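Local structure of putative dihydrodipicolinate synthase family protein (Coccidioides immitis, 3QFE) at residues A[20-25]-A[55-60]; A[27-32]-A[63-68]; A[36-41]-A[47-52]; A[94-99]-A[135-140]; A[220-223]-A[228-231]. The protein is of unknown function but belongs to the dihydrodipicolinate synthase family, whose members are built as TIM barrels. All coordinates share one frame; numbering follows the deposited sequence.

Contact 1: A[20-25]-A[55-60]; sequences TFFDSK and NAEAFL
Thr-20 meets Ala-56 through the one direct hydrogen bond between the two segments: the hydroxyl OG1 donates to Ala-56 O over 2.8 Å, tilted 17° from the carbonyl plane. With OG1 beside the backbone N (chi1 -60°), the hydroxyl also comes up to the methyl of Ala-56, 3.4 Å from OG1 to CB. Next to this bond, Glu-57 brings its carboxylate to the rim of the Phe-22 ring. OE1 lies 3.1 Å from CE2 of Phe-22, near the ring plane, where the aromatic C-H would be weakly attractive to a negative oxygen, and the carboxylate is turned 72° against the ring.

A bridging water completes the first shell. It accepts from Thr-20 N at 2.8 Å and donates to Asn-55 O at 2.7 Å and to Glu-57 OE1 at 2.8 Å, so that both backbones and the carboxylate share it. Farther out, Lys-266 forms a salt bridge with Glu-57 OE1 and also bonds Thr-20 O, while the backbone N of Arg-289 bonds Glu-57 OE2. With both oxygens engaged, the carboxylate has little freedom to turn, and the nearby lysine probably favours the ionised carboxylate of Glu-57. The contact thus illustrates how loops that follow the adjacent parallel strands 13-17 and 48-51 are laced together at the C-terminal end of a TIM barrel.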
# COMPACT_ATOMS: atom_id res chain seq x y z
N THR A 20 4.82 2.32 9.91
CA THR A 20 5.82 1.65 10.75
C THR A 20 5.99 2.30 12.12
O THR A 20 6.13 3.52 12.23
CB THR A 20 7.16 1.63 10.01
OG1 THR A 20 7.00 0.91 8.79
CG2 THR A 20 8.28 0.95 10.86
N PHE A 21 6.03 1.45 13.15
CA PHE A 21 6.21 1.85 14.54
C PHE A 21 7.69 1.86 14.92
O PHE A 21 8.41 0.91 14.62
CB PHE A 21 5.47 0.84 15.45
CG PHE A 21 3.96 0.99 15.45
CD1 PHE A 21 3.32 1.73 16.45
CD2 PHE A 21 3.18 0.44 14.45
CE1 PHE A 21 1.90 1.88 16.45
CE2 PHE A 21 1.79 0.61 14.44
CZ PHE A 21 1.15 1.32 15.46
N PHE A 22 8.14 2.92 15.61
CA PHE A 22 9.52 3.03 16.09
C PHE A 22 9.53 3.32 17.57
O PHE A 22 8.84 4.25 18.04
CB PHE A 22 10.30 4.16 15.39
CG PHE A 22 10.43 3.99 13.91
CD1 PHE A 22 11.28 3.00 13.37
CD2 PHE A 22 9.74 4.82 13.03
CE1 PHE A 22 11.42 2.84 12.01
CE2 PHE A 22 9.89 4.67 11.66
CZ PHE A 22 10.71 3.66 11.15
N ASP A 23 10.35 2.57 18.31
CA ASP A 23 10.65 2.95 19.68
C ASP A 23 11.55 4.19 19.62
O ASP A 23 12.70 4.12 19.17
CB ASP A 23 11.35 1.81 20.43
CG ASP A 23 11.71 2.19 21.86
OD1 ASP A 23 10.80 2.40 22.68
OD2 ASP A 23 12.90 2.27 22.18
N SER A 24 11.05 5.34 20.05
CA SER A 24 11.81 6.57 19.86
C SER A 24 13.07 6.69 20.73
O SER A 24 14.05 7.29 20.30
CB SER A 24 10.91 7.80 20.01
OG SER A 24 10.38 7.87 21.32
N LYS A 25 13.06 6.11 21.92
CA LYS A 25 14.25 6.16 22.81
C LYS A 25 15.47 5.47 22.21
O LYS A 25 16.60 5.91 22.42
CB LYS A 25 13.92 5.58 24.19
N ASN A 55 4.58 4.67 2.47
CA ASN A 55 4.00 5.01 3.77
C ASN A 55 4.70 4.37 4.98
O ASN A 55 4.57 4.85 6.10
CB ASN A 55 2.50 4.68 3.79
CG ASN A 55 1.70 5.62 2.91
OD1 ASN A 55 1.40 6.75 3.30
ND2 ASN A 55 1.37 5.17 1.70
N ALA A 56 5.43 3.28 4.75
CA ALA A 56 6.09 2.55 5.83
C ALA A 56 7.50 3.08 6.06
O ALA A 56 8.24 2.51 6.89
CB ALA A 56 6.16 1.07 5.50
N GLU A 57 7.87 4.14 5.33
CA GLU A 57 9.22 4.69 5.40
C GLU A 57 10.27 3.60 5.09
O GLU A 57 11.34 3.52 5.73
CB GLU A 57 9.46 5.29 6.80
CG GLU A 57 8.55 6.46 7.18
CD GLU A 57 8.62 6.78 8.68
OE1 GLU A 57 8.06 5.99 9.47
OE2 GLU A 57 9.22 7.81 9.07
N ALA A 58 9.96 2.75 4.11
CA ALA A 58 10.83 1.64 3.75
C ALA A 58 12.25 2.12 3.43
O ALA A 58 13.23 1.44 3.73
CB ALA A 58 10.27 0.85 2.59
N PHE A 59 12.36 3.28 2.81
CA PHE A 59 13.68 3.77 2.43
C PHE A 59 14.52 4.27 3.62
O PHE A 59 15.69 4.59 3.44
CB PHE A 59 13.58 4.84 1.35
CG PHE A 59 13.68 4.29 -0.06
CD1 PHE A 59 14.74 4.67 -0.90
CD2 PHE A 59 12.71 3.41 -0.56
CE1 PHE A 59 14.83 4.18 -2.22
CE2 PHE A 59 12.78 2.92 -1.87
CZ PHE A 59 13.85 3.30 -2.70
N LEU A 60 13.93 4.31 4.81
CA LEU A 60 14.62 4.70 6.05
C LEU A 60 15.06 3.48 6.88
O LEU A 60 15.61 3.62 7.98
CB LEU A 60 13.73 5.61 6.89
CG LEU A 60 13.10 6.84 6.21
CD1 LEU A 60 12.41 7.75 7.24
CD2 LEU A 60 14.11 7.63 5.44
O HOH W 1 5.79 4.59 8.54

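Contact 2: A[27-32]-A[63-68]; sequences DTLDLA and REERAQ
Leu-29 points its side chain at helix 63-77 and lays it obliquely over the first part of Glu-65. Its CD1 methyl does most of the touching, 3.7 Å from Glu-65 O and 3.8 Å from Glu-65 CB, and CG faces the CG of Glu-65 at 4.0 Å. Gln-68 also heads for segment 27-32, and its OE1 comes within 3.9 Å of Leu-29 CD1. Leu-31 adds a looser touch from the first turn of helix 31-42, CD1 to Gln-68 CB at 4.2 Å.

In Glu-65, CG lies beside the backbone N (chi1 -72°) and the chain is extended beyond it, which carries the carboxylate past Leu-29. There a water accepts from Leu-29 N at 3.0 Å and donates to Glu-65 OE2 at 2.8 Å. The other oxygen, OE1, is taken by Arg-289 in a salt bridge and by Thr-62 N. Because Arg-289 also pairs with Asp-27, it probably offsets the like charges of the two acids.

The pairing of Asp-27 and Thr-28 with the single residue Asp-23 fits a G1 beta bulge, and Asp-30 is N-cap of helix 31-42. What docks on helix 63-77 is therefore the second strand of a small beta hairpin together with the start of helix 31-42, in the first beta-alpha loop of the barrel.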
# COMPACT_ATOMS: atom_id res chain seq x y z
N ASP A 27 15.39 4.19 18.74
CA ASP A 27 15.30 4.23 17.28
C ASP A 27 15.39 2.84 16.66
O ASP A 27 16.22 2.58 15.81
CB ASP A 27 16.38 5.15 16.69
CG ASP A 27 16.10 5.52 15.23
OD1 ASP A 27 14.96 5.31 14.74
OD2 ASP A 27 17.04 6.03 14.57
N THR A 28 14.52 1.94 17.12
CA THR A 28 14.46 0.58 16.61
C THR A 28 13.00 0.33 16.33
O THR A 28 12.13 1.07 16.80
CB THR A 28 14.95 -0.45 17.65
OG1 THR A 28 14.30 -0.20 18.92
CG2 THR A 28 16.52 -0.38 17.84
N LEU A 29 12.73 -0.69 15.54
CA LEU A 29 11.36 -1.09 15.28
C LEU A 29 10.68 -1.49 16.59
O LEU A 29 11.31 -2.05 17.48
CB LEU A 29 11.37 -2.29 14.35
CG LEU A 29 11.96 -2.12 12.95
CD1 LEU A 29 11.86 -3.44 12.20
CD2 LEU A 29 11.26 -1.01 12.19
N ASP A 30 9.40 -1.19 16.72
CA ASP A 30 8.61 -1.75 17.83
C ASP A 30 7.73 -2.88 17.27
O ASP A 30 6.59 -2.64 16.86
CB ASP A 30 7.76 -0.66 18.47
CG ASP A 30 6.89 -1.18 19.62
OD1 ASP A 30 6.77 -2.41 19.85
OD2 ASP A 30 6.31 -0.34 20.31
N LEU A 31 8.29 -4.08 17.22
CA LEU A 31 7.65 -5.24 16.58
C LEU A 31 6.39 -5.73 17.34
O LEU A 31 5.41 -6.13 16.72
CB LEU A 31 8.66 -6.38 16.34
CG LEU A 31 9.83 -6.00 15.39
CD1 LEU A 31 10.94 -7.06 15.27
CD2 LEU A 31 9.36 -5.56 13.99
N ALA A 32 6.41 -5.65 18.67
CA ALA A 32 5.22 -6.03 19.43
C ALA A 32 4.03 -5.15 19.04
O ALA A 32 2.94 -5.66 18.74
CB ALA A 32 5.49 -6.00 20.96
N ARG A 63 18.34 -3.21 5.69
CA ARG A 63 17.92 -4.44 5.04
C ARG A 63 17.30 -5.43 6.04
O ARG A 63 16.27 -6.04 5.77
CB ARG A 63 19.12 -5.08 4.34
CG ARG A 63 18.89 -6.53 3.96
CD ARG A 63 20.20 -7.25 3.74
NE ARG A 63 19.93 -8.54 3.14
CZ ARG A 63 20.78 -9.57 3.09
NH1 ARG A 63 22.01 -9.48 3.60
NH2 ARG A 63 20.39 -10.70 2.50
N GLU A 64 17.95 -5.59 7.19
CA GLU A 64 17.45 -6.47 8.23
C GLU A 64 16.08 -6.03 8.79
O GLU A 64 15.19 -6.86 9.04
CB GLU A 64 18.50 -6.55 9.33
CG GLU A 64 18.15 -7.46 10.45
CD GLU A 64 19.36 -7.90 11.25
OE1 GLU A 64 20.52 -7.73 10.77
OE2 GLU A 64 19.13 -8.45 12.36
N GLU A 65 15.88 -4.73 8.95
CA GLU A 65 14.60 -4.24 9.44
C GLU A 65 13.49 -4.55 8.44
O GLU A 65 12.40 -4.98 8.83
CB GLU A 65 14.67 -2.75 9.77
CG GLU A 65 15.49 -2.50 11.05
CD GLU A 65 15.82 -1.03 11.30
OE1 GLU A 65 15.74 -0.22 10.36
OE2 GLU A 65 16.18 -0.68 12.44
N ARG A 66 13.80 -4.36 7.16
CA ARG A 66 12.86 -4.70 6.10
C ARG A 66 12.35 -6.12 6.23
O ARG A 66 11.15 -6.35 6.15
CB ARG A 66 13.50 -4.54 4.72
CG ARG A 66 13.55 -3.11 4.22
CD ARG A 66 14.44 -3.06 2.99
NE ARG A 66 14.39 -1.79 2.31
CZ ARG A 66 13.47 -1.45 1.41
NH1 ARG A 66 12.51 -2.31 1.09
NH2 ARG A 66 13.53 -0.24 0.83
N ALA A 67 13.27 -7.07 6.42
CA ALA A 67 12.93 -8.50 6.53
C ALA A 67 12.13 -8.81 7.80
O ALA A 67 11.26 -9.67 7.78
CB ALA A 67 14.24 -9.38 6.50
N GLN A 68 12.46 -8.13 8.90
CA GLN A 68 11.74 -8.35 10.16
C GLN A 68 10.30 -7.88 10.01
O GLN A 68 9.39 -8.51 10.54
CB GLN A 68 12.42 -7.63 11.33
CG GLN A 68 13.67 -8.34 11.73
CD GLN A 68 14.60 -7.52 12.63
OE1 GLN A 68 14.45 -6.29 12.77
NE2 GLN A 68 15.56 -8.20 13.24
O HOH W 2 15.23 -2.05 14.63

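Contact 3: A[36-41]-A[47-52]; sequences RYYAYL and TGLVIL
Leu-41, which packs on Leu-49, sits on a helix turn whose bond from Leu-41 N to Tyr-37 O measures 3.0 Å; between helix and strand themselves the contact is apolar. Leu-41 CB lies 4.0 Å from Leu-49 CD2, and the two leucine chains cross at about a right angle. The other methyl of Leu-49 reaches the preceding turn of the helix, where CD1 sits 3.8 Å from Tyr-38 O. Leu-49 thus spreads its two branches between two residues of the helix.

Tyr-38 supplies the second half of the interface. Its ring is carried beyond the helix surface toward the strand and meets Ile-51, which approaches from the opposite direction. The CD1 methyl of Ile-51 lies over one face of the ring, 4.0 Å from the centroid and 29° off the normal, a CH-pi contact. In Ile-51 a chi1 of -50° sets CG1 beside the backbone N, and the further bend at CG1 brings CD1 over the ring, while the other branch, CG2, touches the phenol oxygen, 3.6 Å from Tyr-38 OH. One isoleucine therefore grips both the ring and its hydroxyl end.

The short axes of helix 36-41 and strand 48-51 run in roughly opposite directions, at 145°, and come within 9.8 Å. This is the return half of the beta-alpha-beta crossover that joins the neighbouring parallel strands 13-17 and 48-51. Cys-16 of strand 13-17 packs against both leucines, and helix 63-77 covers Tyr-38 and Ile-51 through Ala-73, so helix 31-42 lies on the barrel wall with helix 63-77 alongside.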
# COMPACT_ATOMS: atom_id res chain seq x y z
N ARG A 36 0.50 -6.22 16.56
CA ARG A 36 -0.85 -5.87 16.97
C ARG A 36 -1.56 -5.09 15.89
O ARG A 36 -2.73 -5.35 15.59
CB ARG A 36 -0.86 -5.03 18.25
CG ARG A 36 -0.41 -5.79 19.46
CD ARG A 36 -0.67 -5.02 20.74
NE ARG A 36 -0.36 -5.86 21.90
CZ ARG A 36 -0.37 -5.43 23.16
NH1 ARG A 36 -0.08 -6.27 24.15
NH2 ARG A 36 -0.68 -4.16 23.42
N TYR A 37 -0.83 -4.14 15.29
CA TYR A 37 -1.39 -3.21 14.33
C TYR A 37 -1.71 -3.87 12.99
O TYR A 37 -2.81 -3.74 12.48
CB TYR A 37 -0.43 -2.03 14.14
CG TYR A 37 -0.91 -0.98 13.16
CD1 TYR A 37 -1.96 -0.11 13.50
CD2 TYR A 37 -0.33 -0.86 11.91
CE1 TYR A 37 -2.41 0.86 12.61
CE2 TYR A 37 -0.77 0.11 11.01
CZ TYR A 37 -1.82 0.97 11.37
OH TYR A 37 -2.25 1.93 10.47
N TYR A 38 -0.75 -4.61 12.44
CA TYR A 38 -0.96 -5.39 11.22
C TYR A 38 -2.14 -6.36 11.38
O TYR A 38 -2.95 -6.52 10.45
CB TYR A 38 0.26 -6.23 10.90
CG TYR A 38 1.50 -5.53 10.35
CD1 TYR A 38 1.42 -4.36 9.63
CD2 TYR A 38 2.76 -6.10 10.52
CE1 TYR A 38 2.57 -3.76 9.11
CE2 TYR A 38 3.90 -5.53 9.99
CZ TYR A 38 3.80 -4.36 9.29
OH TYR A 38 4.93 -3.79 8.79
N ALA A 39 -2.21 -7.04 12.53
CA ALA A 39 -3.26 -8.01 12.78
C ALA A 39 -4.61 -7.29 12.81
O ALA A 39 -5.58 -7.74 12.18
CB ALA A 39 -3.00 -8.75 14.06
N TYR A 40 -4.68 -6.16 13.49
CA TYR A 40 -5.90 -5.38 13.52
C TYR A 40 -6.35 -4.98 12.09
O TYR A 40 -7.54 -5.12 11.74
CB TYR A 40 -5.72 -4.13 14.36
CG TYR A 40 -7.01 -3.34 14.47
CD1 TYR A 40 -7.99 -3.70 15.39
CD2 TYR A 40 -7.25 -2.25 13.63
CE1 TYR A 40 -9.17 -3.00 15.47
CE2 TYR A 40 -8.44 -1.55 13.70
CZ TYR A 40 -9.39 -1.92 14.62
OH TYR A 40 -10.57 -1.23 14.70
N LEU A 41 -5.41 -4.49 11.28
CA LEU A 41 -5.76 -4.09 9.90
C LEU A 41 -6.26 -5.28 9.08
O LEU A 41 -7.25 -5.15 8.34
CB LEU A 41 -4.57 -3.43 9.18
CG LEU A 41 -4.01 -2.11 9.71
CD1 LEU A 41 -2.87 -1.70 8.80
CD2 LEU A 41 -5.06 -1.02 9.78
N THR A 47 -8.42 -6.65 1.75
CA THR A 47 -8.04 -7.76 0.89
C THR A 47 -6.59 -8.21 1.17
O THR A 47 -6.31 -9.39 1.21
CB THR A 47 -8.24 -7.41 -0.60
OG1 THR A 47 -9.61 -7.09 -0.83
CG2 THR A 47 -7.81 -8.60 -1.51
N GLY A 48 -5.68 -7.28 1.39
CA GLY A 48 -4.30 -7.62 1.64
C GLY A 48 -3.55 -6.45 2.23
O GLY A 48 -4.07 -5.34 2.28
N LEU A 49 -2.31 -6.72 2.67
CA LEU A 49 -1.41 -5.68 3.15
C LEU A 49 -0.24 -5.45 2.20
O LEU A 49 0.36 -6.40 1.66
CB LEU A 49 -0.89 -5.98 4.56
CG LEU A 49 -1.91 -6.00 5.73
CD1 LEU A 49 -1.25 -6.42 7.02
CD2 LEU A 49 -2.58 -4.66 5.92
N VAL A 50 0.07 -4.17 2.01
CA VAL A 50 1.31 -3.80 1.38
C VAL A 50 2.29 -3.42 2.48
O VAL A 50 2.05 -2.46 3.21
CB VAL A 50 1.11 -2.65 0.36
CG1 VAL A 50 2.45 -2.11 -0.12
CG2 VAL A 50 0.25 -3.15 -0.81
N ILE A 51 3.35 -4.21 2.62
CA ILE A 51 4.37 -3.96 3.62
C ILE A 51 5.58 -3.36 2.92
O ILE A 51 6.04 -3.86 1.90
CB ILE A 51 4.77 -5.28 4.35
CG1 ILE A 51 3.52 -6.03 4.84
CG2 ILE A 51 5.71 -5.01 5.52
CD1 ILE A 51 2.61 -5.20 5.77
N LEU A 52 6.10 -2.29 3.49
CA LEU A 52 7.26 -1.59 2.96
C LEU A 52 6.91 -0.77 1.75
O LEU A 52 7.75 -0.53 0.89
CB LEU A 52 8.45 -2.52 2.65
CG LEU A 52 8.89 -3.55 3.70
CD1 LEU A 52 10.03 -4.40 3.12
CD2 LEU A 52 9.30 -2.88 5.00

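Contact 4: A[94-99]-A[135-140]; sequences QVLEHI and SCQSPL
Leu-96 and Ile-99 of helix 92-105 pack on the end of helix 124-137 and the turn after it, a junction between successive outer helices of the TIM barrel. The van der Waals contacts fall into two patches. In the outer one, Leu-96 and Gln-137 cross at about a right angle. The CD1 methyl of the leucine rests against the amide, 3.5 Å from Gln-137 OE1 and 3.6 Å from Gln-137 CD, and its CD2 lies 3.9 Å from Gln-137 CB. The amide is steadied from its own helix, since Gln-137 NE2 bonds Asp-133 OD1.

The inner patch belongs to Ile-99. Its CG2 branch meets the proline ring, 3.7 Å from Pro-139 CD, and the hydroxyl, 3.4 Å from Ser-138 OG, while CD1 reaches Ser-138 CB at 4.0 Å. Val-110 of the barrel wall and Val-134 of the second helix close round the same isoleucine; Ile-99 and Ser-138 are buried while Pro-139 stays at the surface.

Polar bonds shape the turn rather than join the segments. Asn-170 ND2 bonds both Ser-135 O and Leu-140 O, tying together the two sides of the helix end. Ser-138 leaves helical geometry here, with OG anti to its own N (chi1 171°), and this hydroxyl donates to Leu-140 O over 2.7 Å, in the carbonyl plane and on a lone pair at 127°.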
# COMPACT_ATOMS: atom_id res chain seq x y z
N GLN A 94 20.55 -4.69 -5.34
CA GLN A 94 19.80 -4.37 -4.13
C GLN A 94 18.37 -4.85 -4.20
O GLN A 94 17.87 -5.42 -3.24
CB GLN A 94 19.80 -2.87 -3.88
CG GLN A 94 21.12 -2.31 -3.44
CD GLN A 94 21.14 -0.81 -3.62
OE1 GLN A 94 20.42 -0.27 -4.48
NE2 GLN A 94 21.96 -0.13 -2.82
N VAL A 95 17.72 -4.66 -5.35
CA VAL A 95 16.35 -5.14 -5.54
C VAL A 95 16.24 -6.66 -5.39
O VAL A 95 15.35 -7.13 -4.69
CB VAL A 95 15.73 -4.65 -6.89
CG1 VAL A 95 14.31 -5.27 -7.13
CG2 VAL A 95 15.63 -3.11 -6.89
N LEU A 96 17.18 -7.41 -5.99
CA LEU A 96 17.16 -8.88 -5.86
C LEU A 96 17.42 -9.37 -4.44
O LEU A 96 16.81 -10.33 -3.99
CB LEU A 96 18.13 -9.53 -6.84
CG LEU A 96 17.62 -9.43 -8.28
CD1 LEU A 96 18.68 -10.00 -9.20
CD2 LEU A 96 16.24 -10.12 -8.48
N GLU A 97 18.32 -8.70 -3.73
CA GLU A 97 18.54 -9.02 -2.33
C GLU A 97 17.25 -8.79 -1.50
O GLU A 97 16.83 -9.69 -0.75
CB GLU A 97 19.73 -8.22 -1.79
CG GLU A 97 19.97 -8.35 -0.30
CD GLU A 97 21.26 -7.66 0.14
OE1 GLU A 97 21.21 -6.45 0.53
OE2 GLU A 97 22.31 -8.32 0.07
N HIS A 98 16.61 -7.62 -1.66
CA HIS A 98 15.32 -7.37 -1.01
C HIS A 98 14.28 -8.40 -1.39
O HIS A 98 13.57 -8.91 -0.51
CB HIS A 98 14.76 -6.00 -1.37
CG HIS A 98 15.55 -4.87 -0.82
ND1 HIS A 98 15.44 -3.59 -1.31
CD2 HIS A 98 16.44 -4.81 0.20
CE1 HIS A 98 16.24 -2.79 -0.62
NE2 HIS A 98 16.87 -3.51 0.29
N ILE A 99 14.17 -8.71 -2.68
CA ILE A 99 13.21 -9.71 -3.10
C ILE A 99 13.45 -11.07 -2.42
O ILE A 99 12.52 -11.64 -1.85
CB ILE A 99 13.15 -9.87 -4.64
CG1 ILE A 99 12.51 -8.61 -5.29
CG2 ILE A 99 12.38 -11.13 -5.00
CD1 ILE A 99 12.56 -8.61 -6.85
N SER A 135 11.93 -9.68 -13.20
CA SER A 135 10.83 -10.68 -13.28
C SER A 135 11.38 -12.06 -13.43
O SER A 135 10.95 -13.00 -12.78
CB SER A 135 9.92 -10.46 -14.48
OG SER A 135 9.55 -9.11 -14.62
N CYS A 136 12.33 -12.17 -14.34
CA CYS A 136 12.97 -13.41 -14.66
C CYS A 136 13.74 -14.03 -13.47
O CYS A 136 13.71 -15.25 -13.30
CB CYS A 136 13.87 -13.18 -15.89
SG CYS A 136 15.12 -14.38 -16.19
N GLN A 137 14.40 -13.21 -12.65
CA GLN A 137 15.19 -13.73 -11.52
C GLN A 137 14.39 -13.89 -10.22
O GLN A 137 14.81 -14.63 -9.32
CB GLN A 137 16.43 -12.88 -11.26
CG GLN A 137 17.48 -12.92 -12.37
CD GLN A 137 18.82 -12.42 -11.89
OE1 GLN A 137 19.40 -12.97 -10.95
NE2 GLN A 137 19.31 -11.38 -12.52
N SER A 138 13.24 -13.21 -10.15
CA SER A 138 12.49 -13.11 -8.91
C SER A 138 11.73 -14.40 -8.59
O SER A 138 11.03 -14.94 -9.44
CB SER A 138 11.51 -11.92 -8.93
OG SER A 138 10.65 -11.97 -7.79
N PRO A 139 11.88 -14.88 -7.35
CA PRO A 139 11.14 -16.06 -6.92
C PRO A 139 9.68 -15.75 -6.59
O PRO A 139 8.91 -16.68 -6.35
CB PRO A 139 11.88 -16.52 -5.67
CG PRO A 139 12.72 -15.38 -5.24
CD PRO A 139 12.99 -14.53 -6.44
N LEU A 140 9.31 -14.48 -6.56
CA LEU A 140 7.94 -14.08 -6.27
C LEU A 140 7.34 -13.31 -7.46
O LEU A 140 8.07 -12.65 -8.21
CB LEU A 140 7.88 -13.23 -4.98
CG LEU A 140 8.07 -13.89 -3.60
CD1 LEU A 140 8.08 -12.86 -2.49
CD2 LEU A 140 7.04 -14.99 -3.28

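Contact 5: A[220-223]-A[228-231]; sequences AFAN and TVSK
Val-229 has the most surface buried here, and it is directed at the 3-10 turn that follows strand 216-218. Its CG2 methyl does the work: placed beside the backbone N and anti to the carbonyl carbon (CG1 taking the position anti to N, chi1 171°), it lies 4.1 Å from Ala-222 CA. The same methyl is 4.3 Å from Phe-221 O. Ala-222 answers with its short side chain, CB to Val-229 CB at 4.3 Å. Phe-221 is the third partner, its CD2 4.4 Å from Val-229 CG2, the methyl lying obliquely to the ring. The Phe-221 side chain also touches Met-307 of helix 297-317 and Ala-254 of helix 241-254.

The turn is held in shape by its own polar bonds. Ala-220 O accepts from Asn-223 N at 3.1 Å and from Asn-223 ND2 at 3.0 Å, the latter in the carbonyl plane and on a lone pair. ND2 also reaches Pro-17 O, and OD1 bonds Val-19 N and Tyr-37 OH, which ties the turn to the end of the first barrel strand and to helix 31-42.

These polar bonds run within the turn and toward the barrel, so the meeting with helix 226-237 rests mainly on van der Waals packing, at unstrained distances.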
# COMPACT_ATOMS: atom_id res chain seq x y z
N ALA A 220 -3.51 4.56 1.33
CA ALA A 220 -2.91 5.09 2.56
C ALA A 220 -3.91 5.28 3.69
O ALA A 220 -3.61 5.01 4.85
CB ALA A 220 -2.20 6.41 2.28
N PHE A 221 -5.11 5.74 3.35
CA PHE A 221 -6.13 6.14 4.32
C PHE A 221 -6.80 4.93 4.98
O PHE A 221 -7.51 5.08 5.98
CB PHE A 221 -7.18 7.00 3.62
CG PHE A 221 -8.03 7.80 4.56
CD1 PHE A 221 -7.45 8.61 5.53
CD2 PHE A 221 -9.41 7.76 4.45
CE1 PHE A 221 -8.23 9.36 6.38
CE2 PHE A 221 -10.20 8.51 5.30
CZ PHE A 221 -9.61 9.32 6.27
N ALA A 222 -6.58 3.74 4.42
CA ALA A 222 -7.07 2.51 5.03
C ALA A 222 -6.25 2.20 6.27
O ALA A 222 -6.65 1.38 7.06
CB ALA A 222 -6.98 1.35 4.04
N ASN A 223 -5.10 2.86 6.43
CA ASN A 223 -4.36 2.84 7.71
C ASN A 223 -5.21 3.42 8.83
O ASN A 223 -5.13 2.97 9.97
CB ASN A 223 -3.09 3.69 7.65
CG ASN A 223 -1.89 2.92 7.13
OD1 ASN A 223 -1.36 2.04 7.80
ND2 ASN A 223 -1.43 3.30 5.94
N THR A 228 -14.18 1.44 7.22
CA THR A 228 -14.86 2.38 6.33
C THR A 228 -14.40 2.21 4.89
O THR A 228 -15.23 2.05 3.99
CB THR A 228 -14.71 3.84 6.81
OG1 THR A 228 -15.14 3.93 8.17
CG2 THR A 228 -15.57 4.78 5.98
N VAL A 229 -13.10 2.18 4.65
CA VAL A 229 -12.62 2.06 3.29
C VAL A 229 -13.06 0.72 2.70
O VAL A 229 -13.43 0.67 1.53
CB VAL A 229 -11.07 2.25 3.17
CG1 VAL A 229 -10.60 1.90 1.78
CG2 VAL A 229 -10.70 3.67 3.44
N SER A 230 -13.05 -0.35 3.49
CA SER A 230 -13.55 -1.64 3.01
C SER A 230 -15.04 -1.60 2.76
O SER A 230 -15.50 -2.26 1.84
CB SER A 230 -13.27 -2.77 4.00
OG SER A 230 -11.90 -2.87 4.25
N LYS A 231 -15.79 -0.89 3.60
CA LYS A 231 -17.23 -0.78 3.37
C LYS A 231 -17.49 -0.13 2.01
O LYS A 231 -18.35 -0.59 1.27
CB LYS A 231 -17.98 -0.05 4.50

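How the contacts relate
From the N terminus, the loop after strand 13-17 opens contact 1, and the second hairpin strand and the start of helix 31-42 open contact 2. Contact 3 closes first, a short helix-to-strand loop nested inside both. Contact 1 closes at 55-60 and contact 2 at 63-68, so these two cross; Asp-23 N to Thr-28 O also links them through the hairpin. Contact 4 follows in series, spanning strand 109-112, and touches contact 2 through a long, weak ion pair of Arg-63 with Glu-97. Contact 5 closes a short loop from the turn after strand 216-218 to helix 226-237, and Tyr-37 OH meets Asn-223 OD1, bringing that turn against helix 31-42.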